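Local atomic coordinates of delta-aminolevulinic acid dehydratase (Toxoplasma gondii ME49, PDB entry 3OBK), a protein that catalyses the condensation of two molecules of 5-aminolevulinic acid to porphobilinogen, an early step of tetrapyrrole (haem) biosynthesis. Residues P49-D54 against R223-S228. Residues are numbered along the deposited sequence; the frame is centred on the assembly and turned at random.
Sequences PLFVHD and RDALDS. With PBG (3-[5-(aminomethyl)-4-(carboxymethyl)-1H-pyrrol-3-yl]propanoic acid), chain L.
In the TIM barrel of porphobilinogen synthase, Phe51 on barrel strand 46-53 meets Ala225 and Leu226 at the C-terminal end of the short helix 220-226. The contact is apolar and buried. Ala225 CB lies over one face of the Phe51 ring, 3.8 Å from its centroid and 14° off the ring normal, a CH-pi contact. Leu226 approaches the same ring obliquely, its CD1 lying 3.3 Å from both Phe51 CD1 and Phe51 CE1. Phe51's side chain leaves the strand toward the helix, and chi1 of -61° places CG beside the backbone N.

The helix ends in a Schellman motif. Asp227, with positive phi, is the C-prime residue; Ser228 N donates a hydrogen bond to Arg223 O at 3.0 Å, and that from Asp227 N to Asp224 O is weak. Arg69 of strand 68-70 donates to the carbonyls of Asp224 and Ala225, tying this end to that strand.

Arg223 extends from the same helix to the product porphobilinogen. Its NH2 donates to PBG O2A at 2.6 Å (151°), while the NE bond to that oxygen is weak; O2A sits at the guanidinium edge, in its plane. Lys213 and Ser183 are among the other residues hydrogen-bonded to PBG. Helix 220-226, following barrel strand 206-213, thus joins strand 46-53 through Phe51 and presents Arg223 to the product pocket.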
ATOM      1  N   PRO A  49       8.315 -33.403  16.902  1.00 10.10           N
ATOM      2  CA  PRO A  49       7.843 -34.493  16.067  1.00 10.69           C
ATOM      3  C   PRO A  49       8.529 -35.824  16.370  1.00 10.65           C
ATOM      4  O   PRO A  49       9.756 -35.876  16.439  1.00 10.30           O
ATOM      5  CB  PRO A  49       8.170 -34.017  14.633  1.00 10.34           C
ATOM      6  CG  PRO A  49       8.852 -32.692  14.761  1.00 10.28           C
ATOM      7  CD  PRO A  49       9.349 -32.644  16.196  1.00 10.86           C
ATOM      8  N   LEU A  50       7.723 -36.873  16.543  1.00 10.27           N
ATOM      9  CA  LEU A  50       8.229 -38.181  16.949  1.00 10.82           C
ATOM     10  C   LEU A  50       7.768 -39.297  16.019  1.00 11.15           C
ATOM     11  O   LEU A  50       6.767 -39.168  15.296  1.00  9.32           O
ATOM     12  CB  LEU A  50       7.789 -38.514  18.370  1.00 11.23           C
ATOM     13  CG  LEU A  50       8.237 -37.522  19.454  1.00 10.79           C
ATOM     14  CD1 LEU A  50       7.443 -37.724  20.716  1.00  9.44           C
ATOM     15  CD2 LEU A  50       9.763 -37.652  19.688  1.00 11.07           C
ATOM     16  N   PHE A  51       8.541 -40.378  16.055  1.00 11.74           N
ATOM     17  CA  PHE A  51       8.310 -41.542  15.242  1.00 12.69           C
ATOM     18  C   PHE A  51       8.031 -42.707  16.140  1.00 13.82           C
ATOM     19  O   PHE A  51       8.781 -42.946  17.105  1.00 13.57           O
ATOM     20  CB  PHE A  51       9.559 -41.869  14.439  1.00 13.15           C
ATOM     21  CG  PHE A  51       9.970 -40.784  13.523  1.00 12.89           C
ATOM     22  CD1 PHE A  51       9.339 -40.623  12.297  1.00 12.86           C
ATOM     23  CD2 PHE A  51      10.960 -39.893  13.889  1.00 12.87           C
ATOM     24  CE1 PHE A  51       9.721 -39.593  11.451  1.00 13.04           C
ATOM     25  CE2 PHE A  51      11.336 -38.879  13.047  1.00 12.33           C
ATOM     26  CZ  PHE A  51      10.721 -38.720  11.836  1.00 11.71           C
ATOM     27  N   VAL A  52       6.969 -43.441  15.804  1.00 14.84           N
ATOM     28  CA  VAL A  52       6.609 -44.654  16.516  1.00 15.85           C
ATOM     29  C   VAL A  52       6.504 -45.844  15.570  1.00 17.35           C
ATOM     30  O   VAL A  52       6.025 -45.717  14.451  1.00 16.83           O
ATOM     31  CB  VAL A  52       5.277 -44.505  17.271  1.00 15.89           C
ATOM     32  CG1 VAL A  52       4.169 -44.088  16.343  1.00 13.53           C
ATOM     33  CG2 VAL A  52       4.926 -45.824  18.006  1.00 15.31           C
ATOM     34  N   HIS A  53       6.938 -47.009  16.045  1.00 19.39           N
ATOM     35  CA  HIS A  53       6.745 -48.264  15.311  1.00 20.75           C
ATOM     36  C   HIS A  53       6.206 -49.372  16.208  1.00 22.79           C
ATOM     37  O   HIS A  53       6.239 -49.272  17.425  1.00 23.61           O
ATOM     38  CB  HIS A  53       8.036 -48.685  14.582  1.00 20.75           C
ATOM     39  CG  HIS A  53       9.170 -49.102  15.476  1.00 20.32           C
ATOM     40  ND1 HIS A  53      10.331 -49.653  14.972  1.00 20.01           N
ATOM     41  CD2 HIS A  53       9.332 -49.052  16.820  1.00 19.94           C
ATOM     42  CE1 HIS A  53      11.146 -49.946  15.970  1.00 20.96           C
ATOM     43  NE2 HIS A  53      10.570 -49.580  17.101  1.00 20.99           N
ATOM     44  N   ASP A  54       5.707 -50.432  15.594  1.00 24.73           N
ATOM     45  CA  ASP A  54       5.087 -51.525  16.329  1.00 26.56           C
ATOM     46  C   ASP A  54       6.104 -52.618  16.609  1.00 27.44           C
ATOM     47  O   ASP A  54       5.992 -53.713  16.092  1.00 28.48           O
ATOM     48  CB  ASP A  54       3.915 -52.099  15.513  1.00 27.26           C
ATOM     49  CG  ASP A  54       2.742 -52.496  16.368  1.00 29.38           C
ATOM     50  OD1 ASP A  54       2.885 -52.682  17.603  1.00 32.45           O
ATOM     51  OD2 ASP A  54       1.653 -52.599  15.787  1.00 31.98           O
ATOM     52  N   ARG A 223      12.471 -39.865   5.456  1.00 17.96           N
ATOM     53  CA  ARG A 223      12.123 -41.027   4.666  1.00 18.62           C
ATOM     54  C   ARG A 223      12.931 -42.275   5.055  1.00 19.54           C
ATOM     55  O   ARG A 223      12.480 -43.392   4.834  1.00 19.37           O
ATOM     56  CB  ARG A 223      12.274 -40.713   3.177  1.00 18.79           C
ATOM     57  CG  ARG A 223      11.247 -39.691   2.677  1.00 18.44           C
ATOM     58  CD  ARG A 223      11.553 -39.227   1.280  1.00 17.68           C
ATOM     59  NE  ARG A 223      10.675 -38.146   0.822  1.00 17.12           N
ATOM     60  CZ  ARG A 223      10.939 -37.369  -0.227  1.00 18.10           C
ATOM     61  NH1 ARG A 223      12.059 -37.539  -0.932  1.00 18.91           N
ATOM     62  NH2 ARG A 223      10.099 -36.406  -0.579  1.00 19.60           N
ATOM     63  N   ASP A 224      14.114 -42.098   5.639  1.00 20.54           N
ATOM     64  CA  ASP A 224      14.813 -43.232   6.230  1.00 21.24           C
ATOM     65  C   ASP A 224      14.034 -43.697   7.451  1.00 21.34           C
ATOM     66  O   ASP A 224      13.849 -44.899   7.642  1.00 21.53           O
ATOM     67  CB  ASP A 224      16.242 -42.872   6.638  1.00 21.72           C
ATOM     68  CG  ASP A 224      17.133 -42.487   5.448  1.00 23.21           C
ATOM     69  OD1 ASP A 224      16.830 -42.901   4.300  1.00 24.77           O
ATOM     70  OD2 ASP A 224      18.150 -41.771   5.671  1.00 24.34           O
ATOM     71  N   ALA A 225      13.558 -42.746   8.265  1.00 21.45           N
ATOM     72  CA  ALA A 225      12.837 -43.063   9.511  1.00 21.62           C
ATOM     73  C   ALA A 225      11.594 -43.916   9.272  1.00 22.11           C
ATOM     74  O   ALA A 225      11.359 -44.907   9.995  1.00 21.62           O
ATOM     75  CB  ALA A 225      12.478 -41.813  10.288  1.00 20.57           C
ATOM     76  N   LEU A 226      10.817 -43.544   8.254  1.00 22.70           N
ATOM     77  CA  LEU A 226       9.596 -44.295   7.886  1.00 23.57           C
ATOM     78  C   LEU A 226       9.792 -45.404   6.845  1.00 24.11           C
ATOM     79  O   LEU A 226       8.857 -46.170   6.562  1.00 24.35           O
ATOM     80  CB  LEU A 226       8.545 -43.333   7.363  1.00 23.26           C
ATOM     81  CG  LEU A 226       7.730 -42.583   8.394  1.00 23.76           C
ATOM     82  CD1 LEU A 226       8.655 -41.959   9.408  1.00 23.99           C
ATOM     83  CD2 LEU A 226       6.807 -41.546   7.719  1.00 21.48           C
ATOM     84  N   ASP A 227      10.989 -45.465   6.269  1.00 24.96           N
ATOM     85  CA  ASP A 227      11.296 -46.368   5.149  1.00 26.22           C
ATOM     86  C   ASP A 227      10.306 -46.132   4.003  1.00 26.35           C
ATOM     87  O   ASP A 227       9.605 -47.022   3.564  1.00 26.58           O
ATOM     88  CB  ASP A 227      11.311 -47.835   5.610  1.00 26.71           C
ATOM     89  CG  ASP A 227      11.926 -48.773   4.583  1.00 27.67           C
ATOM     90  OD1 ASP A 227      12.804 -48.374   3.802  1.00 27.47           O
ATOM     91  OD2 ASP A 227      11.502 -49.931   4.548  1.00 31.31           O
ATOM     92  N   SER A 228      10.255 -44.897   3.535  1.00 26.78           N
ATOM     93  CA  SER A 228       9.151 -44.468   2.683  1.00 27.14           C
ATOM     94  C   SER A 228       9.656 -43.713   1.463  1.00 27.16           C
ATOM     95  O   SER A 228       8.935 -42.934   0.854  1.00 26.75           O
ATOM     96  CB  SER A 228       8.137 -43.653   3.507  1.00 26.87           C
ATOM     97  OG  SER A 228       8.730 -42.502   4.066  1.00 26.48           O
TER
HETATM   98  CHA PBG L 360       4.813 -36.972   4.332  1.00 19.71           C
HETATM   99  C1A PBG L 360       5.778 -36.181   5.152  1.00 19.58           C
HETATM  100  C2A PBG L 360       7.106 -35.911   4.836  1.00 19.49           C
HETATM  101  C3A PBG L 360       7.598 -35.148   5.879  1.00 16.46           C
HETATM  102  C4A PBG L 360       6.545 -34.904   6.742  1.00 18.81           C
HETATM  103  NA  PBG L 360       5.464 -35.560   6.299  1.00 19.44           N
HETATM  104  C5A PBG L 360       7.939 -36.468   3.706  1.00 21.31           C
HETATM  105  C6A PBG L 360       7.602 -36.022   2.349  1.00 19.95           C
HETATM  106  O1A PBG L 360       6.457 -35.524   2.184  1.00 22.89           O
HETATM  107  O2A PBG L 360       8.401 -36.223   1.407  1.00 16.92           O
HETATM  108  C7A PBG L 360       8.998 -34.690   6.019  1.00 14.72           C
HETATM  109  C8A PBG L 360       9.397 -34.145   7.339  1.00 12.13           C
HETATM  110  C9A PBG L 360      10.832 -33.967   7.609  1.00  9.48           C
HETATM  111  O3A PBG L 360      11.185 -33.927   8.785  1.00 14.05           O
HETATM  112  O4A PBG L 360      11.718 -34.137   6.757  1.00  9.26           O
HETATM  113  N1  PBG L 360       3.688 -36.295   3.773  1.00 18.89           N